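Long-range contacts in protein FAM179B (Mus musculus, PDB 5DN7), which binds microtubules and promotes their polymerisation through its TOG domains, the second of which forms this chain, and takes part in building the primary cilium: residues 26-31 against 42-47; 80-84 against 120-126. All coordinates share one frame; numbering follows the deposited sequence.

Interaction 1. Residues 26-31 against 42-47; sequences ELHARL and QAVEEL
Leu27 and Leu31 reach across from helix 25-32 and take hold of the small side chain of Ala43 on helix 40-52. Leu27 CD1 lies 3.7 Å from Ala43 CB, and Leu31 CD2 comes to 3.6 Å from the same methyl carbon. Each leucine has a second partner: Leu31 CD2 also meets Val44 CG2 (3.9 Å), while its other branch, CD1, touches Leu47 CD2, the two side chains crossing at about a right angle. With CG anti to the backbone N (chi1 -176°), Leu27 sends both methyls toward helix 40-52, CD2 ending near the backbone N and CB of Leu47.

A salt-bridge network borders this apolar patch. Arg30 NH1 donates to Glu46 OE2 at 3.1 Å, meeting that oxygen on its syn side but out of the carboxylate plane; NH2 faces OE1 at a modelled separation too short to be trusted in detail. The guanidinium and carboxylate planes stand 47° apart. Arg30 NH1 also bonds Glu26 OE2 at 2.8 Å, within the guanidinium plane and on the syn lone pair of that oxygen. The cation thus sits between two acids whose oxygens, Glu26 OE1 and Glu46 OE2, are 4.2 Å apart, a repulsion it would be expected to offset. Leu27 CD1 lies over the centre of one guanidinium face, so the apolar and charged parts of the contact adjoin.

The short helical segments run at 138° to each other, their axes 9.2 Å apart, within one predicted HEAT repeat. Ile23, in the preceding loop, touches both Leu31 and Leu47, and helix 61-74 continues the packing through Phe67 against Leu47 and Leu70 against His28.

Interaction 2. Residues 80-84 against 120-126; sequences FKVVH and KLVIKQE
This is a contact between successive repeats of the HEAT solenoid that makes up the TOG domain: the first turn of helix 80-97, in one predicted repeat, packs against the start of helix 121-138, in the next. The short segments run nearly parallel, 17° apart with axes 9.8 Å from each other, as expected of equivalent helices stacked along a solenoid.

At the upstream end the contact is a CH-pi interaction. Lys120, at the N-cap position, lays its aliphatic chain across one face of Phe80, with CD 3.8 Å from the ring centroid and 27° off the normal. Lys81 CG packs on the opposite face, so the ring is sandwiched between two lysine chains, and Val122 CG2 meets its edge at Phe80 CE2 (4.1 Å). Deeper in, Ile123 CD1 wedges between the helices, 3.6 Å from His84 CB and 4.0 Å from Val83 CG1; Leu87 extends this packing along helix 80-97.

His84, its CG anti to the backbone N, swings its ring over to Val122, whose O lies in the ring plane at the edge. The ring stands almost perpendicular, at 82°, to the carboxylate of Glu126, whose OE2 is engaged in a salt bridge with Lys129. A water joins the two helices, hydrogen-bonded in the imidazole plane to His84 NE2 (2.7 Å) and also to Gln125 OE1 (2.8 Å) and Glu126 OE2 (2.7 Å).

Interactions 1 and 2 sample the same solenoid at two levels. The 26-31/42-47 pair joins the two helices inside one predicted HEAT repeat, whereas the 80-84/120-126 pair joins corresponding helices of the next two. Their centres are 18 Å apart and their nearest atoms about 4 Å, without touching. Helix 40-52 links the regions: Ala43, Val44, Glu46 and Leu47 serve interaction 1, while Arg40 and Thr41 touch Val82 beside interaction 2. Interaction 1 lies farther out, 26 Å from the chain centre against 14 Å. A direct ion-pair network marks the first interface; the second has apolar and CH-pi packing, with a water between His84 and Glu126.

Interaction 1. Residues 26-31 against 42-47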
ATOM      1  N   GLU A  26      18.373 -24.055 -12.413  1.00 56.57           N
ATOM      2  CA  GLU A  26      18.217 -23.546 -13.776  1.00 60.03           C
ATOM      3  C   GLU A  26      17.230 -22.416 -13.873  1.00 63.09           C
ATOM      4  O   GLU A  26      17.495 -21.446 -14.517  1.00 66.84           O
ATOM      5  CB  GLU A  26      17.865 -24.628 -14.796  1.00 67.26           C
ATOM      6  CG  GLU A  26      16.601 -25.409 -14.521  1.00 72.81           C
ATOM      7  CD  GLU A  26      15.376 -24.893 -15.250  1.00 79.38           C
ATOM      8  OE1 GLU A  26      14.278 -25.360 -14.927  1.00 79.31           O
ATOM      9  OE2 GLU A  26      15.492 -24.023 -16.119  1.00 81.97           O
ATOM     10  N   LEU A  27      16.082 -22.543 -13.230  1.00 57.87           N
ATOM     11  CA  LEU A  27      15.163 -21.420 -13.160  1.00 47.86           C
ATOM     12  C   LEU A  27      15.768 -20.222 -12.435  1.00 46.29           C
ATOM     13  O   LEU A  27      15.558 -19.082 -12.834  1.00 45.99           O
ATOM     14  CB  LEU A  27      13.871 -21.856 -12.477  1.00 42.80           C
ATOM     15  CG  LEU A  27      12.760 -20.820 -12.393  1.00 40.70           C
ATOM     16  CD1 LEU A  27      12.553 -20.165 -13.743  1.00 38.95           C
ATOM     17  CD2 LEU A  27      11.485 -21.488 -11.909  1.00 34.28           C
ATOM     18  N   HIS A  28      16.516 -20.484 -11.368  1.00 46.72           N
ATOM     19  CA  HIS A  28      17.159 -19.421 -10.618  1.00 44.02           C
ATOM     20  C   HIS A  28      18.097 -18.657 -11.504  1.00 44.12           C
ATOM     21  O   HIS A  28      18.088 -17.407 -11.527  1.00 43.87           O
ATOM     22  CB  HIS A  28      17.911 -19.989  -9.421  1.00 42.28           C
ATOM     23  CG  HIS A  28      18.378 -18.940  -8.442  1.00 47.34           C
ATOM     24  ND1 HIS A  28      19.469 -19.102  -7.672  1.00 53.87           N
ATOM     25  CD2 HIS A  28      17.859 -17.685  -8.126  1.00 48.56           C
ATOM     26  CE1 HIS A  28      19.641 -18.011  -6.902  1.00 54.76           C
ATOM     27  NE2 HIS A  28      18.655 -17.145  -7.181  1.00 54.48           N
ATOM     28  N   ALA A  29      18.917 -19.392 -12.246  1.00 51.89           N
ATOM     29  CA  ALA A  29      19.859 -18.805 -13.189  1.00 53.64           C
ATOM     30  C   ALA A  29      19.117 -17.973 -14.229  1.00 51.95           C
ATOM     31  O   ALA A  29      19.527 -16.855 -14.529  1.00 56.46           O
ATOM     32  CB  ALA A  29      20.694 -19.884 -13.863  1.00 54.71           C
ATOM     33  N   ARG A  30      18.025 -18.500 -14.777  1.00 46.72           N
ATOM     34  CA  ARG A  30      17.232 -17.688 -15.714  1.00 45.77           C
ATOM     35  C   ARG A  30      16.590 -16.440 -15.087  1.00 54.75           C
ATOM     36  O   ARG A  30      16.301 -15.468 -15.787  1.00 57.65           O
ATOM     37  CB  ARG A  30      16.144 -18.535 -16.370  1.00 38.94           C
ATOM     38  CG  ARG A  30      16.638 -19.363 -17.536  1.00 48.28           C
ATOM     39  CD  ARG A  30      15.763 -20.571 -17.741  1.00 52.59           C
ATOM     40  NE  ARG A  30      14.359 -20.213 -17.888  1.00 55.60           N
ATOM     41  CZ  ARG A  30      13.362 -21.047 -17.627  1.00 61.42           C
ATOM     42  NH1 ARG A  30      13.630 -22.273 -17.191  1.00 65.77           N
ATOM     43  NH2 ARG A  30      12.101 -20.660 -17.782  1.00 60.47           N
ATOM     44  N   LEU A  31      16.365 -16.475 -13.776  1.00 52.71           N
ATOM     45  CA  LEU A  31      15.760 -15.349 -13.075  1.00 50.98           C
ATOM     46  C   LEU A  31      16.800 -14.278 -12.795  1.00 56.05           C
ATOM     47  O   LEU A  31      16.494 -13.088 -12.835  1.00 55.91           O
ATOM     48  CB  LEU A  31      15.108 -15.800 -11.763  1.00 45.59           C
ATOM     49  CG  LEU A  31      13.856 -16.678 -11.835  1.00 47.18           C
ATOM     50  CD1 LEU A  31      13.646 -17.429 -10.521  1.00 42.51           C
ATOM     51  CD2 LEU A  31      12.615 -15.860 -12.197  1.00 40.40           C
ATOM     52  N   GLN A  42       9.117 -15.021 -18.610  1.00 52.44           N
ATOM     53  CA  GLN A  42       8.743 -16.411 -18.656  1.00 54.17           C
ATOM     54  C   GLN A  42       9.248 -17.161 -17.436  1.00 49.32           C
ATOM     55  O   GLN A  42       8.523 -17.938 -16.885  1.00 50.82           O
ATOM     56  CB  GLN A  42       9.220 -17.071 -19.955  1.00 61.80           C
ATOM     57  CG  GLN A  42       9.475 -18.562 -19.833  1.00 68.96           C
ATOM     58  CD  GLN A  42       8.211 -19.362 -19.950  1.00 74.12           C
ATOM     59  OE1 GLN A  42       7.142 -18.800 -20.202  1.00 79.02           O
ATOM     60  NE2 GLN A  42       8.314 -20.688 -19.778  1.00 67.85           N
ATOM     61  N   ALA A  43      10.479 -16.892 -17.022  1.00 42.84           N
ATOM     62  CA  ALA A  43      11.068 -17.470 -15.823  1.00 41.15           C
ATOM     63  C   ALA A  43      10.207 -17.136 -14.601  1.00 32.74           C
ATOM     64  O   ALA A  43       9.845 -18.018 -13.819  1.00 37.52           O
ATOM     65  CB  ALA A  43      12.470 -16.974 -15.641  1.00 37.43           C
ATOM     66  N   VAL A  44       9.878 -15.857 -14.461  1.00 29.47           N
ATOM     67  CA  VAL A  44       9.014 -15.383 -13.398  1.00 36.66           C
ATOM     68  C   VAL A  44       7.653 -16.112 -13.371  1.00 40.44           C
ATOM     69  O   VAL A  44       7.141 -16.480 -12.295  1.00 35.62           O
ATOM     70  CB  VAL A  44       8.784 -13.862 -13.530  1.00 36.19           C
ATOM     71  CG1 VAL A  44       7.790 -13.378 -12.484  1.00 33.44           C
ATOM     72  CG2 VAL A  44      10.093 -13.111 -13.411  1.00 34.36           C
ATOM     73  N   GLU A  45       7.065 -16.335 -14.542  1.00 38.08           N
ATOM     74  CA  GLU A  45       5.763 -16.988 -14.543  1.00 37.43           C
ATOM     75  C   GLU A  45       5.891 -18.476 -14.192  1.00 37.84           C
ATOM     76  O   GLU A  45       5.035 -19.049 -13.500  1.00 37.47           O
ATOM     77  CB  GLU A  45       5.073 -16.807 -15.882  1.00 46.33           C
ATOM     78  CG  GLU A  45       3.956 -17.773 -16.095  1.00 59.71           C
ATOM     79  CD  GLU A  45       2.639 -17.135 -15.750  1.00 73.93           C
ATOM     80  OE1 GLU A  45       2.676 -16.022 -15.177  1.00 75.42           O
ATOM     81  OE2 GLU A  45       1.579 -17.744 -16.021  1.00 80.50           O
ATOM     82  N   GLU A  46       6.974 -19.092 -14.658  1.00 44.21           N
ATOM     83  CA  GLU A  46       7.346 -20.437 -14.216  1.00 50.79           C
ATOM     84  C   GLU A  46       7.392 -20.501 -12.682  1.00 47.18           C
ATOM     85  O   GLU A  46       6.787 -21.383 -12.060  1.00 47.06           O
ATOM     86  CB  GLU A  46       8.702 -20.827 -14.807  1.00 55.47           C
ATOM     87  CG  GLU A  46       8.757 -22.202 -15.450  1.00 67.74           C
ATOM     88  CD  GLU A  46       9.964 -22.354 -16.371  1.00 75.53           C
ATOM     89  OE1 GLU A  46       9.983 -21.713 -17.448  1.00 77.54           O
ATOM     90  OE2 GLU A  46      10.904 -23.100 -16.015  1.00 78.38           O
ATOM     91  N   LEU A  47       8.108 -19.546 -12.091  1.00 36.43           N
ATOM     92  CA  LEU A  47       8.191 -19.404 -10.646  1.00 31.78           C
ATOM     93  C   LEU A  47       6.809 -19.349 -10.011  1.00 35.50           C
ATOM     94  O   LEU A  47       6.547 -20.037  -9.027  1.00 38.02           O
ATOM     95  CB  LEU A  47       8.988 -18.152 -10.282  1.00 28.74           C
ATOM     96  CG  LEU A  47       9.231 -17.948  -8.789  1.00 31.65           C
ATOM     97  CD1 LEU A  47       9.714 -19.244  -8.159  1.00 29.12           C
ATOM     98  CD2 LEU A  47      10.250 -16.816  -8.579  1.00 29.58           C
TER

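Interaction 2. Residues 80-84 against 120-126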
ATOM      1  N   PHE A  80       8.744  -3.315 -16.921  1.00 37.05           N
ATOM      2  CA  PHE A  80       7.598  -3.335 -16.007  1.00 36.56           C
ATOM      3  C   PHE A  80       6.846  -4.649 -16.037  1.00 22.87           C
ATOM      4  O   PHE A  80       6.088  -4.913 -15.125  1.00 35.68           O
ATOM      5  CB  PHE A  80       6.610  -2.196 -16.305  1.00 30.32           C
ATOM      6  CG  PHE A  80       5.672  -2.487 -17.441  1.00 35.47           C
ATOM      7  CD1 PHE A  80       6.055  -2.251 -18.750  1.00 40.83           C
ATOM      8  CD2 PHE A  80       4.404  -2.997 -17.197  1.00 31.60           C
ATOM      9  CE1 PHE A  80       5.178  -2.524 -19.810  1.00 46.72           C
ATOM     10  CE2 PHE A  80       3.535  -3.274 -18.230  1.00 34.84           C
ATOM     11  CZ  PHE A  80       3.913  -3.036 -19.541  1.00 37.48           C
ATOM     12  N   LYS A  81       7.031  -5.461 -17.076  1.00 24.20           N
ATOM     13  CA  LYS A  81       6.323  -6.742 -17.164  1.00 32.91           C
ATOM     14  C   LYS A  81       6.954  -7.772 -16.224  1.00 33.00           C
ATOM     15  O   LYS A  81       6.257  -8.639 -15.657  1.00 34.05           O
ATOM     16  CB  LYS A  81       6.322  -7.264 -18.601  1.00 34.62           C
ATOM     17  CG  LYS A  81       5.656  -6.324 -19.610  1.00 37.46           C
ATOM     18  CD  LYS A  81       5.948  -6.746 -21.052  1.00 38.75           C
ATOM     19  CE  LYS A  81       5.118  -5.945 -22.056  1.00 39.92           C
ATOM     20  NZ  LYS A  81       5.720  -5.950 -23.429  1.00 43.77           N
ATOM     21  N   VAL A  82       8.273  -7.666 -16.070  1.00 29.04           N
ATOM     22  CA  VAL A  82       8.997  -8.427 -15.060  1.00 33.13           C
ATOM     23  C   VAL A  82       8.548  -7.995 -13.667  1.00 30.89           C
ATOM     24  O   VAL A  82       8.266  -8.828 -12.823  1.00 28.12           O
ATOM     25  CB  VAL A  82      10.520  -8.252 -15.185  1.00 28.86           C
ATOM     26  CG1 VAL A  82      11.220  -8.902 -14.007  1.00 28.80           C
ATOM     27  CG2 VAL A  82      11.010  -8.858 -16.486  1.00 29.05           C
ATOM     28  N   VAL A  83       8.467  -6.690 -13.444  1.00 25.69           N
ATOM     29  CA  VAL A  83       7.982  -6.187 -12.169  1.00 27.35           C
ATOM     30  C   VAL A  83       6.586  -6.734 -11.873  1.00 26.31           C
ATOM     31  O   VAL A  83       6.326  -7.222 -10.772  1.00 26.28           O
ATOM     32  CB  VAL A  83       7.955  -4.650 -12.148  1.00 26.06           C
ATOM     33  CG1 VAL A  83       7.330  -4.152 -10.859  1.00 21.94           C
ATOM     34  CG2 VAL A  83       9.357  -4.103 -12.308  1.00 28.06           C
ATOM     35  N   HIS A  84       5.709  -6.680 -12.875  1.00 26.01           N
ATOM     36  CA  HIS A  84       4.333  -7.147 -12.739  1.00 24.84           C
ATOM     37  C   HIS A  84       4.286  -8.623 -12.360  1.00 26.62           C
ATOM     38  O   HIS A  84       3.602  -9.006 -11.390  1.00 28.11           O
ATOM     39  CB  HIS A  84       3.541  -6.907 -14.039  1.00 23.23           C
ATOM     40  CG  HIS A  84       2.164  -7.493 -14.014  1.00 29.09           C
ATOM     41  ND1 HIS A  84       1.848  -8.680 -14.643  1.00 29.40           N
ATOM     42  CD2 HIS A  84       1.028  -7.076 -13.403  1.00 29.04           C
ATOM     43  CE1 HIS A  84       0.575  -8.963 -14.426  1.00 31.04           C
ATOM     44  NE2 HIS A  84       0.051  -8.008 -13.675  1.00 27.18           N
ATOM     45  N   LYS A 120       1.483   2.439 -13.368  1.00 23.07           N
ATOM     46  CA  LYS A 120       0.785   1.556 -14.294  1.00 28.44           C
ATOM     47  C   LYS A 120      -0.320   0.792 -13.595  1.00 28.52           C
ATOM     48  O   LYS A 120      -0.138   0.275 -12.486  1.00 25.80           O
ATOM     49  CB  LYS A 120       1.764   0.590 -14.973  1.00 25.81           C
ATOM     50  CG  LYS A 120       2.764   1.307 -15.890  1.00 24.36           C
ATOM     51  CD  LYS A 120       3.720   0.331 -16.547  1.00 22.52           C
ATOM     52  CE  LYS A 120       4.636   1.032 -17.574  1.00 36.97           C
ATOM     53  NZ  LYS A 120       5.504   2.084 -16.967  1.00 37.46           N
ATOM     54  N   LEU A 121      -1.470   0.725 -14.254  1.00 21.14           N
ATOM     55  CA  LEU A 121      -2.616   0.074 -13.676  1.00 20.58           C
ATOM     56  C   LEU A 121      -2.358  -1.404 -13.356  1.00 18.82           C
ATOM     57  O   LEU A 121      -2.816  -1.872 -12.322  1.00 23.04           O
ATOM     58  CB  LEU A 121      -3.830   0.234 -14.601  1.00 27.01           C
ATOM     59  CG  LEU A 121      -5.180  -0.316 -14.142  1.00 33.53           C
ATOM     60  CD1 LEU A 121      -6.342   0.563 -14.650  1.00 29.19           C
ATOM     61  CD2 LEU A 121      -5.361  -1.761 -14.633  1.00 34.37           C
ATOM     62  N   VAL A 122      -1.655  -2.157 -14.201  1.00 18.52           N
ATOM     63  CA  VAL A 122      -1.459  -3.589 -13.871  1.00 24.95           C
ATOM     64  C   VAL A 122      -0.647  -3.758 -12.555  1.00 21.24           C
ATOM     65  O   VAL A 122      -0.954  -4.601 -11.657  1.00 30.50           O
ATOM     66  CB  VAL A 122      -0.771  -4.368 -15.041  1.00 22.49           C
ATOM     67  CG1 VAL A 122      -1.779  -4.694 -16.156  1.00 21.01           C
ATOM     68  CG2 VAL A 122       0.407  -3.608 -15.580  1.00 20.79           C
ATOM     69  N   ILE A 123       0.351  -2.889 -12.424  1.00 17.48           N
ATOM     70  CA  ILE A 123       1.159  -2.820 -11.227  1.00 18.51           C
ATOM     71  C   ILE A 123       0.290  -2.508 -10.012  1.00 19.45           C
ATOM     72  O   ILE A 123       0.278  -3.274  -9.058  1.00 19.56           O
ATOM     73  CB  ILE A 123       2.276  -1.773 -11.382  1.00 16.84           C
ATOM     74  CG1 ILE A 123       3.248  -2.232 -12.464  1.00 21.49           C
ATOM     75  CG2 ILE A 123       3.004  -1.545 -10.070  1.00 16.16           C
ATOM     76  CD1 ILE A 123       3.611  -3.685 -12.359  1.00 22.06           C
ATOM     77  N   LYS A 124      -0.442  -1.399 -10.071  1.00 20.33           N
ATOM     78  CA  LYS A 124      -1.349  -0.994  -9.003  1.00 21.38           C
ATOM     79  C   LYS A 124      -2.364  -2.095  -8.626  1.00 19.51           C
ATOM     80  O   LYS A 124      -2.664  -2.282  -7.442  1.00 19.74           O
ATOM     81  CB  LYS A 124      -2.080   0.289  -9.397  1.00 18.87           C
ATOM     82  CG  LYS A 124      -3.074   0.752  -8.354  1.00 21.29           C
ATOM     83  CD  LYS A 124      -3.609   2.145  -8.657  1.00 34.96           C
ATOM     84  CE  LYS A 124      -4.825   2.430  -7.775  1.00 44.24           C
ATOM     85  NZ  LYS A 124      -5.638   3.626  -8.224  1.00 45.60           N
ATOM     86  N   GLN A 125      -2.864  -2.839  -9.612  1.00 15.60           N
ATOM     87  CA  GLN A 125      -3.714  -4.000  -9.326  1.00 18.02           C
ATOM     88  C   GLN A 125      -2.998  -4.950  -8.363  1.00 21.78           C
ATOM     89  O   GLN A 125      -3.537  -5.336  -7.297  1.00 19.21           O
ATOM     90  CB  GLN A 125      -4.079  -4.765 -10.600  1.00 17.01           C
ATOM     91  CG  GLN A 125      -5.276  -4.234 -11.343  1.00 34.77           C
ATOM     92  CD  GLN A 125      -5.479  -4.927 -12.683  1.00 36.86           C
ATOM     93  OE1 GLN A 125      -4.671  -5.771 -13.090  1.00 38.51           O
ATOM     94  NE2 GLN A 125      -6.544  -4.552 -13.391  1.00 38.81           N
ATOM     95  N   GLU A 126      -1.775  -5.321  -8.743  1.00 19.84           N
ATOM     96  CA  GLU A 126      -1.076  -6.271  -7.882  1.00 19.78           C
ATOM     97  C   GLU A 126      -0.704  -5.701  -6.502  1.00 23.81           C
ATOM     98  O   GLU A 126      -0.878  -6.388  -5.475  1.00 21.02           O
ATOM     99  CB  GLU A 126       0.167  -6.809  -8.587  1.00 23.17           C
ATOM    100  CG  GLU A 126      -0.185  -7.560  -9.868  1.00 26.98           C
ATOM    101  CD  GLU A 126      -1.142  -8.718  -9.617  1.00 34.79           C
ATOM    102  OE1 GLU A 126      -1.054  -9.353  -8.541  1.00 34.12           O
ATOM    103  OE2 GLU A 126      -1.993  -9.000 -10.491  1.00 42.66           O
TER
HETATM  104  O   HOH W   1      -2.364  -7.330 -12.609  1.00 19.64           O